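PDB 6YQ4: tannase from Fusobacterium nucleatum subsp. nucleatum ATCC 25586, which hydrolyses gallotannins, probably by cleaving their galloyl ester bonds, which gives the bacterium a means of detoxifying these plant polyphenols. Local coordinates for residues D45-N50 with I136-A141; K107-A112 with W488-V493; Y145-D150 with R197-A202; G179-Y184 with M424-S429. One frame throughout, in Å; residues are numbered along the deposited sequence.

In the fold
The four contacts tie elements of an alpha/beta-hydrolase fold around its mixed sheet. Contacts 1 and 2 are buried and lean on neighbouring strands, 48-54 and 110-114; Met49 of the first packs on Ala112 of the second. Contacts 1 and 3 share helix 134-148, one on its middle and the other on its C-terminal turn, just before a magnesium site. Contact 3 lies at the surface and contact 4 is partly buried; Asp198 and Asn180 probably hydrogen-bond between them. Carboxylates accept from an amide in contact 1 and from tyrosine hydroxyls in contacts 2 and 4, whereas contact 3 lays an arginine over a tyrosine ring.

Contact 1 (D45-N50 with I136-A141)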
# COMPACT_ATOMS: atom_id res chain seq x y z
N ASP A 45 -15.30 0.05 -16.80
CA ASP A 45 -15.74 -0.64 -15.58
C ASP A 45 -14.84 -0.31 -14.40
O ASP A 45 -15.28 -0.37 -13.25
CB ASP A 45 -15.76 -2.14 -15.80
CG ASP A 45 -16.64 -2.55 -16.95
OD1 ASP A 45 -16.22 -3.47 -17.68
OD2 ASP A 45 -17.73 -1.97 -17.11
N TYR A 46 -13.58 0.01 -14.68
CA TYR A 46 -12.58 0.24 -13.64
C TYR A 46 -12.19 1.69 -13.50
O TYR A 46 -12.11 2.18 -12.37
CB TYR A 46 -11.35 -0.64 -13.92
CG TYR A 46 -11.67 -2.04 -13.48
CD1 TYR A 46 -11.69 -2.36 -12.13
CD2 TYR A 46 -12.08 -3.03 -14.39
CE1 TYR A 46 -12.04 -3.60 -11.68
CE2 TYR A 46 -12.43 -4.31 -13.96
CZ TYR A 46 -12.42 -4.57 -12.59
OH TYR A 46 -12.75 -5.81 -12.07
N GLN A 47 -12.02 2.42 -14.60
CA GLN A 47 -11.69 3.84 -14.54
C GLN A 47 -12.94 4.68 -14.32
O GLN A 47 -13.22 5.58 -15.10
CB GLN A 47 -10.98 4.29 -15.81
CG GLN A 47 -9.70 3.53 -16.15
CD GLN A 47 -9.10 3.98 -17.48
OE1 GLN A 47 -9.67 3.75 -18.54
NE2 GLN A 47 -7.94 4.64 -17.41
N ASN A 48 -13.70 4.38 -13.27
CA ASN A 48 -14.76 5.26 -12.81
C ASN A 48 -14.65 5.43 -11.30
O ASN A 48 -13.93 4.69 -10.62
CB ASN A 48 -16.14 4.74 -13.20
CG ASN A 48 -16.51 3.49 -12.44
OD1 ASN A 48 -16.83 3.54 -11.25
ND2 ASN A 48 -16.48 2.36 -13.13
N MET A 49 -15.40 6.40 -10.76
CA MET A 49 -15.29 6.78 -9.35
C MET A 49 -16.66 7.11 -8.76
O MET A 49 -17.49 7.74 -9.41
CB MET A 49 -14.36 7.97 -9.21
CG MET A 49 -14.37 8.63 -7.86
SD MET A 49 -13.08 9.90 -7.77
CE MET A 49 -13.42 10.85 -9.26
N ASN A 50 -16.87 6.68 -7.51
CA ASN A 50 -18.07 6.99 -6.74
C ASN A 50 -17.77 8.12 -5.77
O ASN A 50 -16.77 8.05 -5.03
CB ASN A 50 -18.55 5.78 -5.94
CG ASN A 50 -19.02 4.66 -6.81
OD1 ASN A 50 -19.49 4.88 -7.92
ND2 ASN A 50 -18.90 3.43 -6.31
N ILE A 136 -1.46 3.45 -10.85
CA ILE A 136 -1.07 4.73 -10.26
C ILE A 136 -1.53 5.86 -11.17
O ILE A 136 -1.93 6.93 -10.69
CB ILE A 136 0.45 4.79 -9.94
CG1 ILE A 136 0.79 6.11 -9.25
CG2 ILE A 136 1.35 4.62 -11.16
CD1 ILE A 136 0.03 6.29 -7.96
N VAL A 137 -1.58 5.62 -12.48
CA VAL A 137 -2.08 6.63 -13.40
C VAL A 137 -3.57 6.87 -13.18
O VAL A 137 -4.04 8.02 -13.21
CB VAL A 137 -1.77 6.22 -14.84
CG1 VAL A 137 -2.59 7.08 -15.83
CG2 VAL A 137 -0.27 6.33 -15.11
N ASP A 138 -4.33 5.81 -12.91
CA ASP A 138 -5.77 5.98 -12.70
C ASP A 138 -6.04 6.80 -11.44
O ASP A 138 -6.86 7.73 -11.46
CB ASP A 138 -6.46 4.61 -12.63
CG ASP A 138 -6.53 3.89 -14.00
OD1 ASP A 138 -6.71 2.66 -14.04
OD2 ASP A 138 -6.40 4.56 -15.05
N LEU A 139 -5.32 6.51 -10.34
CA LEU A 139 -5.50 7.25 -9.10
C LEU A 139 -5.13 8.72 -9.27
O LEU A 139 -5.83 9.61 -8.76
CB LEU A 139 -4.66 6.62 -7.97
CG LEU A 139 -5.07 5.23 -7.50
CD1 LEU A 139 -4.54 4.93 -6.11
CD2 LEU A 139 -6.59 5.05 -7.54
N LYS A 140 -4.02 9.00 -9.97
CA LYS A 140 -3.65 10.39 -10.27
C LYS A 140 -4.75 11.07 -11.07
O LYS A 140 -5.16 12.19 -10.75
CB LYS A 140 -2.32 10.43 -11.02
CG LYS A 140 -1.11 10.10 -10.15
CD LYS A 140 0.16 9.87 -10.96
CE LYS A 140 1.35 9.70 -10.02
NZ LYS A 140 1.71 10.99 -9.31
N ALA A 141 -5.25 10.39 -12.10
CA ALA A 141 -6.29 10.93 -12.96
C ALA A 141 -7.57 11.24 -12.21
O ALA A 141 -8.27 12.20 -12.54
CB ALA A 141 -6.56 9.95 -14.09
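An inverse gamma turn centred on Gln47, at the entry to strand 48-54 of the alpha/beta-hydrolase sheet, touches helix 134-148 through Asp138. The two backbones stay well separated, with Gln47 CA 6.6 Å from Asp138 CA, and the gap is bridged by side chains alone. Beyond CG the glutamine chain is extended (chi2 176°), which carries its amide out to the carboxylate, and the two side chains meet at about a right angle. Gln47 NE2 donates to Asp138 OD2 over 2.8 Å, with a fairly straight N-H...O angle of 160°. The acceptor lies close to the amide plane, while the nitrogen approaches OD2 from its syn side, 35° out of the carboxylate plane. The other end of the amide is fixed too: Gln47 OE1 accepts from the backbone N-H groups of Ile42 and Asp43, so the rotation of the group is set from both ends. Asp138 OD1 forms a salt bridge with Arg117, which probably helps to keep this buried acid ionised. The helix is thereby joined to the loop leading into the strand by a buried polar link. Beside that bond the aliphatic part of the glutamine also grazes the acid, Gln47 CG lying 3.6 Å from Asp138 OD2.

Contact 2 (K107-A112 with W488-V493); sequences KGYVVA and WIDNVV
Tyr109 brings the hydroxyl end of its ring over the first turn of segment 488-493, where Ile489 and Asp490 receive it. Ile489 offers its branch methyl: with CG1 beside the backbone N (chi1 -62°), CG2 lies anti to that N, and this methyl is the branch that meets the phenol, 3.4 Å from Tyr109 CE2. Asp490 comes to the ring edge near its plane, with ring and carboxylate turned 30° against each other, and accepts the hydroxyl proton on OD1. The modelled separation of 2.4 Å between Tyr109 OH and Asp490 OD1 is very short, and its exact value is doubtful.

Tyr109 follows helix 100-106, which ends in a Schellman motif with Gly108 at positive phi, and it leads directly into strand 110-114. The contact therefore joins the start of that strand to the C-terminal helix 482-493. Around the phenol, the rings of Tyr66 and Phe486 meet Tyr109 edge-to-face. The buried ring thus turns its polar end to a carboxylate rather than to an apolar wall, although the very short separation leaves the strength of that bond uncertain, and Tyr66 OH adds only a weak second bond to Asp490 OD1.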
# COMPACT_ATOMS: atom_id res chain seq x y z
N LYS A 107 -18.31 11.11 10.06
CA LYS A 107 -17.42 12.15 10.57
C LYS A 107 -17.45 13.42 9.72
O LYS A 107 -16.70 14.36 10.02
CB LYS A 107 -15.99 11.61 10.65
CG LYS A 107 -15.75 10.67 11.82
CD LYS A 107 -16.02 11.42 13.14
CE LYS A 107 -16.40 10.48 14.26
NZ LYS A 107 -15.47 9.34 14.29
N GLY A 108 -18.27 13.47 8.68
CA GLY A 108 -18.40 14.69 7.90
C GLY A 108 -17.45 14.84 6.72
O GLY A 108 -17.35 15.95 6.18
N TYR A 109 -16.75 13.78 6.32
CA TYR A 109 -15.90 13.83 5.13
C TYR A 109 -16.73 13.65 3.86
O TYR A 109 -17.72 12.92 3.84
CB TYR A 109 -14.83 12.73 5.17
CG TYR A 109 -13.85 12.91 6.28
CD1 TYR A 109 -14.17 12.55 7.58
CD2 TYR A 109 -12.61 13.47 6.05
CE1 TYR A 109 -13.27 12.74 8.62
CE2 TYR A 109 -11.71 13.67 7.08
CZ TYR A 109 -12.04 13.30 8.36
OH TYR A 109 -11.15 13.50 9.38
N VAL A 110 -16.30 14.32 2.80
CA VAL A 110 -16.71 13.92 1.46
C VAL A 110 -15.90 12.68 1.06
O VAL A 110 -14.71 12.57 1.37
CB VAL A 110 -16.53 15.07 0.46
CG1 VAL A 110 -16.53 14.55 -0.97
CG2 VAL A 110 -17.62 16.10 0.64
N VAL A 111 -16.55 11.73 0.42
CA VAL A 111 -15.91 10.48 0.03
C VAL A 111 -15.86 10.42 -1.49
O VAL A 111 -16.91 10.49 -2.15
CB VAL A 111 -16.64 9.27 0.60
CG1 VAL A 111 -16.03 7.98 0.03
CG2 VAL A 111 -16.57 9.30 2.11
N ALA A 112 -14.65 10.33 -2.03
CA ALA A 112 -14.43 10.06 -3.44
C ALA A 112 -13.61 8.78 -3.49
O ALA A 112 -12.49 8.74 -2.97
CB ALA A 112 -13.71 11.21 -4.14
N TRP A 488 -6.46 10.46 13.73
CA TRP A 488 -5.27 10.99 13.06
C TRP A 488 -5.64 11.96 11.95
O TRP A 488 -5.04 13.04 11.83
CB TRP A 488 -4.43 9.84 12.52
CG TRP A 488 -3.21 10.27 11.78
CD1 TRP A 488 -2.03 10.66 12.33
CD2 TRP A 488 -3.04 10.37 10.37
NE1 TRP A 488 -1.13 10.99 11.35
CE2 TRP A 488 -1.73 10.82 10.13
CE3 TRP A 488 -3.87 10.12 9.27
CZ2 TRP A 488 -1.22 11.04 8.85
CZ3 TRP A 488 -3.37 10.31 8.00
CH2 TRP A 488 -2.06 10.77 7.80
N ILE A 489 -6.63 11.61 11.12
CA ILE A 489 -7.01 12.48 10.01
C ILE A 489 -7.57 13.79 10.54
O ILE A 489 -7.21 14.88 10.06
CB ILE A 489 -8.03 11.79 9.08
CG1 ILE A 489 -7.47 10.53 8.45
CG2 ILE A 489 -8.52 12.75 8.00
CD1 ILE A 489 -8.47 9.85 7.55
N ASP A 490 -8.49 13.72 11.50
CA ASP A 490 -9.01 14.93 12.14
C ASP A 490 -7.88 15.81 12.67
O ASP A 490 -7.87 17.03 12.46
CB ASP A 490 -9.97 14.57 13.29
CG ASP A 490 -11.40 14.35 12.82
OD1 ASP A 490 -11.61 14.03 11.63
OD2 ASP A 490 -12.33 14.50 13.64
N ASN A 491 -6.90 15.20 13.35
CA ASN A 491 -5.80 15.97 13.91
C ASN A 491 -4.93 16.58 12.82
O ASN A 491 -4.57 17.75 12.88
CB ASN A 491 -4.94 15.11 14.82
CG ASN A 491 -3.81 15.88 15.42
OD1 ASN A 491 -4.04 16.78 16.23
ND2 ASN A 491 -2.57 15.57 15.03
N VAL A 492 -4.60 15.78 11.81
CA VAL A 492 -3.76 16.22 10.71
C VAL A 492 -4.45 17.33 9.90
O VAL A 492 -3.79 18.27 9.42
CB VAL A 492 -3.42 14.96 9.89
CG1 VAL A 492 -3.11 15.28 8.46
CG2 VAL A 492 -2.27 14.21 10.58
N VAL A 493 -5.78 17.27 9.77
CA VAL A 493 -6.52 18.29 9.03
C VAL A 493 -6.58 19.60 9.80
O VAL A 493 -6.75 20.67 9.20
CB VAL A 493 -7.92 17.74 8.71
CG1 VAL A 493 -8.88 18.85 8.34
CG2 VAL A 493 -7.84 16.70 7.58

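Contact 3 (Y145-D150 with R197-A202); sequences YLYLND and RDDIFA. With MG (magnesium ion), chain E.
Just ahead of the magnesium site, the last turn of helix 134-148 sets Tyr147 against Arg197 and Asp199 of the loop before strand 202-206. Arg197 lies over one face of the phenol. Its CG makes a CH-pi contact, 3.7 Å from the ring centroid and only 15° off the normal, and farther along the chain NE stands above the rim, 3.3 Å from Tyr147 CE1. The guanidinium is tilted 74° to the ring, so the two flat groups do not stack; Arg197 NH2 reaches Tyr147 OH only weakly, at 3.4 Å. At the ring edge, Asp199 O sits 3.0 Å from Tyr147 OH. Asp199 also probably offsets part of the arginine's charge, OD1 being 3.1 Å from Arg197 NE but well out of the guanidinium plane, an electrostatic pairing without a directed N-H.

Two residues beyond the helix, Asp150 grips the metal twice: OD2 binds magnesium at 2.4 Å and the backbone O at 2.5 Å. With CG opposite the backbone N and beside the carbonyl carbon (chi1 -167°), the carboxylate and the backbone O can face one ion. Met153 O and Gly155 O complete the protein ligands.

Leu146, on the same turn, packs on strands 73-76 and 160-163, Ile200 rests on strand 160-163, and Phe201 reaches Val492 of helix 482-493.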
# COMPACT_ATOMS: atom_id res chain seq x y z
N TYR A 145 -9.37 14.96 -11.61
CA TYR A 145 -10.81 15.19 -11.71
C TYR A 145 -11.34 15.93 -10.48
O TYR A 145 -12.14 16.86 -10.61
CB TYR A 145 -11.54 13.85 -11.88
CG TYR A 145 -13.04 13.96 -11.95
CD1 TYR A 145 -13.70 13.98 -13.18
CD2 TYR A 145 -13.81 14.03 -10.79
CE1 TYR A 145 -15.06 14.09 -13.25
CE2 TYR A 145 -15.17 14.13 -10.85
CZ TYR A 145 -15.80 14.16 -12.09
OH TYR A 145 -17.17 14.27 -12.15
N LEU A 146 -10.92 15.51 -9.29
CA LEU A 146 -11.34 16.21 -8.07
C LEU A 146 -10.93 17.67 -8.08
O LEU A 146 -11.74 18.54 -7.71
CB LEU A 146 -10.76 15.52 -6.84
CG LEU A 146 -11.26 14.10 -6.62
CD1 LEU A 146 -10.76 13.60 -5.26
CD2 LEU A 146 -12.76 14.06 -6.69
N TYR A 147 -9.69 17.98 -8.50
CA TYR A 147 -9.25 19.38 -8.53
C TYR A 147 -10.01 20.19 -9.57
O TYR A 147 -10.44 21.31 -9.29
CB TYR A 147 -7.74 19.46 -8.81
CG TYR A 147 -6.90 19.29 -7.56
CD1 TYR A 147 -6.89 20.27 -6.56
CD2 TYR A 147 -6.14 18.15 -7.36
CE1 TYR A 147 -6.13 20.11 -5.40
CE2 TYR A 147 -5.37 17.98 -6.21
CZ TYR A 147 -5.37 18.96 -5.24
OH TYR A 147 -4.61 18.77 -4.10
N LEU A 148 -10.19 19.62 -10.77
CA LEU A 148 -10.92 20.31 -11.84
C LEU A 148 -12.32 20.72 -11.41
O LEU A 148 -12.82 21.76 -11.84
CB LEU A 148 -10.97 19.42 -13.08
CG LEU A 148 -11.57 20.09 -14.33
CD1 LEU A 148 -10.58 20.14 -15.48
CD2 LEU A 148 -12.82 19.36 -14.76
N ASN A 149 -12.96 19.92 -10.56
CA ASN A 149 -14.34 20.17 -10.14
C ASN A 149 -14.43 20.70 -8.73
O ASN A 149 -15.51 20.64 -8.14
CB ASN A 149 -15.17 18.89 -10.22
CG ASN A 149 -15.39 18.44 -11.62
OD1 ASN A 149 -16.17 19.03 -12.35
ND2 ASN A 149 -14.70 17.38 -12.01
N ASP A 150 -13.32 21.18 -8.16
CA ASP A 150 -13.34 21.61 -6.76
C ASP A 150 -14.35 22.74 -6.55
O ASP A 150 -15.10 22.73 -5.57
CB ASP A 150 -11.94 22.05 -6.32
CG ASP A 150 -11.82 22.22 -4.81
OD1 ASP A 150 -10.82 22.82 -4.36
OD2 ASP A 150 -12.72 21.74 -4.08
N ARG A 197 -3.84 18.80 -11.39
CA ARG A 197 -2.74 18.36 -10.53
C ARG A 197 -3.16 17.12 -9.76
O ARG A 197 -4.35 16.80 -9.66
CB ARG A 197 -2.30 19.46 -9.57
CG ARG A 197 -3.38 20.01 -8.65
CD ARG A 197 -2.81 21.16 -7.84
NE ARG A 197 -3.18 21.10 -6.43
CZ ARG A 197 -2.73 21.94 -5.50
NH1 ARG A 197 -1.92 22.93 -5.84
NH2 ARG A 197 -3.11 21.79 -4.23
N ASP A 198 -2.15 16.40 -9.23
CA ASP A 198 -2.41 15.13 -8.56
C ASP A 198 -1.72 14.99 -7.20
O ASP A 198 -1.75 13.90 -6.61
CB ASP A 198 -2.02 13.96 -9.48
CG ASP A 198 -0.61 14.09 -10.03
OD1 ASP A 198 0.32 14.20 -9.21
OD2 ASP A 198 -0.43 14.04 -11.28
N ASP A 199 -1.14 16.06 -6.65
CA ASP A 199 -0.60 15.99 -5.30
C ASP A 199 -1.74 15.90 -4.29
O ASP A 199 -2.84 16.41 -4.53
CB ASP A 199 0.29 17.20 -5.01
CG ASP A 199 -0.49 18.50 -5.01
OD1 ASP A 199 -1.04 18.86 -6.08
OD2 ASP A 199 -0.56 19.14 -3.95
N ILE A 200 -1.49 15.22 -3.16
CA ILE A 200 -2.54 15.00 -2.17
C ILE A 200 -2.10 15.54 -0.81
O ILE A 200 -0.95 15.91 -0.60
CB ILE A 200 -2.96 13.52 -2.06
CG1 ILE A 200 -1.79 12.63 -1.65
CG2 ILE A 200 -3.52 13.03 -3.37
CD1 ILE A 200 -2.24 11.31 -1.17
N PHE A 201 -3.06 15.59 0.12
CA PHE A 201 -2.81 16.22 1.41
C PHE A 201 -2.16 15.26 2.41
O PHE A 201 -1.28 15.67 3.17
CB PHE A 201 -4.10 16.80 1.97
CG PHE A 201 -3.93 17.48 3.32
CD1 PHE A 201 -3.37 18.75 3.42
CD2 PHE A 201 -4.31 16.83 4.49
CE1 PHE A 201 -3.20 19.37 4.69
CE2 PHE A 201 -4.15 17.42 5.73
CZ PHE A 201 -3.59 18.71 5.83
N ALA A 202 -2.57 14.00 2.43
CA ALA A 202 -2.04 13.06 3.41
C ALA A 202 -2.24 11.64 2.90
O ALA A 202 -3.16 11.37 2.14
CB ALA A 202 -2.71 13.24 4.78
MG MG E . -14.97 21.89 -3.20

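Contact 4 (G179-Y184 with M424-S429); sequences GNSQDY and MYYIDS
Tyr426 and Asp183 both carry CG beside the backbone N, chi1 -65° in the tyrosine, and from opposing loops these torsions bring the two side chains in from opposite directions, so that a carboxylate oxygen meets the edge of the phenol at its hydroxyl. Tyr426 OH donates to Asp183 OD2 over 2.9 Å. The oxygen is met on its anti side, 32° out of the carboxylate plane. A long, weak ion pair with Lys419 adds a second partner to the same oxygen.

Ser181 reaches a different part of that edge. Its OG is 3.4 Å from Tyr426 CE1, and it also accepts from Asp183 N at 3.3 Å, closing an ST turn; the serine thus holds the backbone of the very residue whose carboxylate receives the phenol. Tyr184, from the same loop as Asp183, likewise points against Tyr426. The two rings are inclined by 38°, with centroids 5.8 Å apart, too oblique for a stack or an edge-to-face pair; Tyr184 CE2 lies 4.0 Å from Tyr426 CZ. The hydroxyl of Tyr184 is anchored by a hydrogen bond to Met420 O, which helps to fix this ring while Lys140 makes a cation-pi contact with it.

The contact is loop packing away from the metal site. Segment 179-184 connects helices 167-177 and 185-191, the former following the presumed nucleophile elbow, and segment 424-429 runs from helix 415-420 toward strand 435-439. Between them, Tyr426 rests on Ala177 and Met420, and Ile427 packs against helix 450-461.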
# COMPACT_ATOMS: atom_id res chain seq x y z
N GLY A 179 3.62 13.41 -6.43
CA GLY A 179 2.70 14.43 -6.89
C GLY A 179 3.26 15.30 -8.01
O GLY A 179 4.26 16.01 -7.83
N ASN A 180 2.63 15.20 -9.18
CA ASN A 180 2.94 16.02 -10.35
C ASN A 180 4.26 15.65 -11.01
O ASN A 180 4.73 16.40 -11.88
CB ASN A 180 2.92 17.51 -10.02
CG ASN A 180 1.65 17.90 -9.34
OD1 ASN A 180 0.57 17.67 -9.86
ND2 ASN A 180 1.76 18.46 -8.15
N SER A 181 4.84 14.52 -10.67
CA SER A 181 6.03 14.08 -11.39
C SER A 181 5.71 13.95 -12.87
O SER A 181 4.63 13.47 -13.25
CB SER A 181 6.54 12.75 -10.84
OG SER A 181 7.30 12.09 -11.84
N GLN A 182 6.64 14.40 -13.71
CA GLN A 182 6.42 14.43 -15.14
C GLN A 182 6.37 13.04 -15.76
O GLN A 182 5.80 12.89 -16.85
CB GLN A 182 7.51 15.26 -15.81
CG GLN A 182 7.66 16.65 -15.23
CD GLN A 182 7.13 17.73 -16.15
OE1 GLN A 182 5.98 18.16 -16.02
NE2 GLN A 182 7.96 18.17 -17.09
N ASP A 183 6.96 12.04 -15.10
CA ASP A 183 6.98 10.68 -15.63
C ASP A 183 5.60 10.15 -15.99
O ASP A 183 5.46 9.33 -16.91
CB ASP A 183 7.59 9.75 -14.59
CG ASP A 183 8.97 10.18 -14.16
OD1 ASP A 183 9.41 11.27 -14.58
OD2 ASP A 183 9.60 9.42 -13.39
N TYR A 184 4.57 10.58 -15.26
CA TYR A 184 3.23 10.05 -15.42
C TYR A 184 2.41 10.79 -16.48
O TYR A 184 1.41 10.24 -16.95
CB TYR A 184 2.52 10.11 -14.07
CG TYR A 184 3.27 9.39 -12.98
CD1 TYR A 184 3.07 8.04 -12.75
CD2 TYR A 184 4.17 10.07 -12.16
CE1 TYR A 184 3.76 7.38 -11.75
CE2 TYR A 184 4.86 9.41 -11.16
CZ TYR A 184 4.65 8.08 -10.96
OH TYR A 184 5.34 7.43 -9.95
N MET A 424 10.22 5.34 -3.23
CA MET A 424 11.58 5.68 -2.81
C MET A 424 12.26 6.67 -3.75
O MET A 424 12.97 7.57 -3.30
CB MET A 424 12.43 4.42 -2.68
CG MET A 424 11.95 3.49 -1.59
SD MET A 424 11.91 4.26 0.04
CE MET A 424 13.66 4.40 0.31
N TYR A 425 12.07 6.52 -5.06
CA TYR A 425 12.77 7.42 -5.97
C TYR A 425 12.13 8.80 -6.05
O TYR A 425 12.62 9.65 -6.80
CB TYR A 425 12.84 6.83 -7.39
CG TYR A 425 13.41 5.44 -7.44
CD1 TYR A 425 14.76 5.21 -7.23
CD2 TYR A 425 12.58 4.35 -7.69
CE1 TYR A 425 15.29 3.93 -7.28
CE2 TYR A 425 13.09 3.07 -7.73
CZ TYR A 425 14.44 2.86 -7.53
OH TYR A 425 14.94 1.58 -7.57
N TYR A 426 11.04 9.05 -5.32
CA TYR A 426 10.34 10.32 -5.44
C TYR A 426 10.31 11.13 -4.14
O TYR A 426 9.96 12.31 -4.18
CB TYR A 426 8.89 10.08 -5.92
CG TYR A 426 8.77 9.52 -7.33
CD1 TYR A 426 8.77 10.36 -8.45
CD2 TYR A 426 8.67 8.15 -7.55
CE1 TYR A 426 8.66 9.85 -9.73
CE2 TYR A 426 8.57 7.64 -8.83
CZ TYR A 426 8.57 8.48 -9.91
OH TYR A 426 8.45 7.93 -11.16
N ILE A 427 10.65 10.54 -3.01
CA ILE A 427 10.52 11.21 -1.73
C ILE A 427 11.73 12.10 -1.52
O ILE A 427 12.87 11.62 -1.57
CB ILE A 427 10.39 10.18 -0.60
CG1 ILE A 427 9.07 9.41 -0.72
CG2 ILE A 427 10.48 10.89 0.75
CD1 ILE A 427 9.02 8.18 0.13
N ASP A 428 11.48 13.38 -1.26
CA ASP A 428 12.44 14.47 -1.20
C ASP A 428 12.05 15.36 -0.04
O ASP A 428 10.92 15.31 0.45
CB ASP A 428 12.37 15.36 -2.45
CG ASP A 428 13.58 15.28 -3.28
OD1 ASP A 428 14.48 14.49 -2.92
OD2 ASP A 428 13.64 16.01 -4.30
N SER A 429 12.96 16.27 0.33
CA SER A 429 12.52 17.32 1.24
C SER A 429 11.45 18.19 0.60
O SER A 429 10.68 18.83 1.31
CB SER A 429 13.73 18.15 1.74
OG SER A 429 14.16 19.11 0.80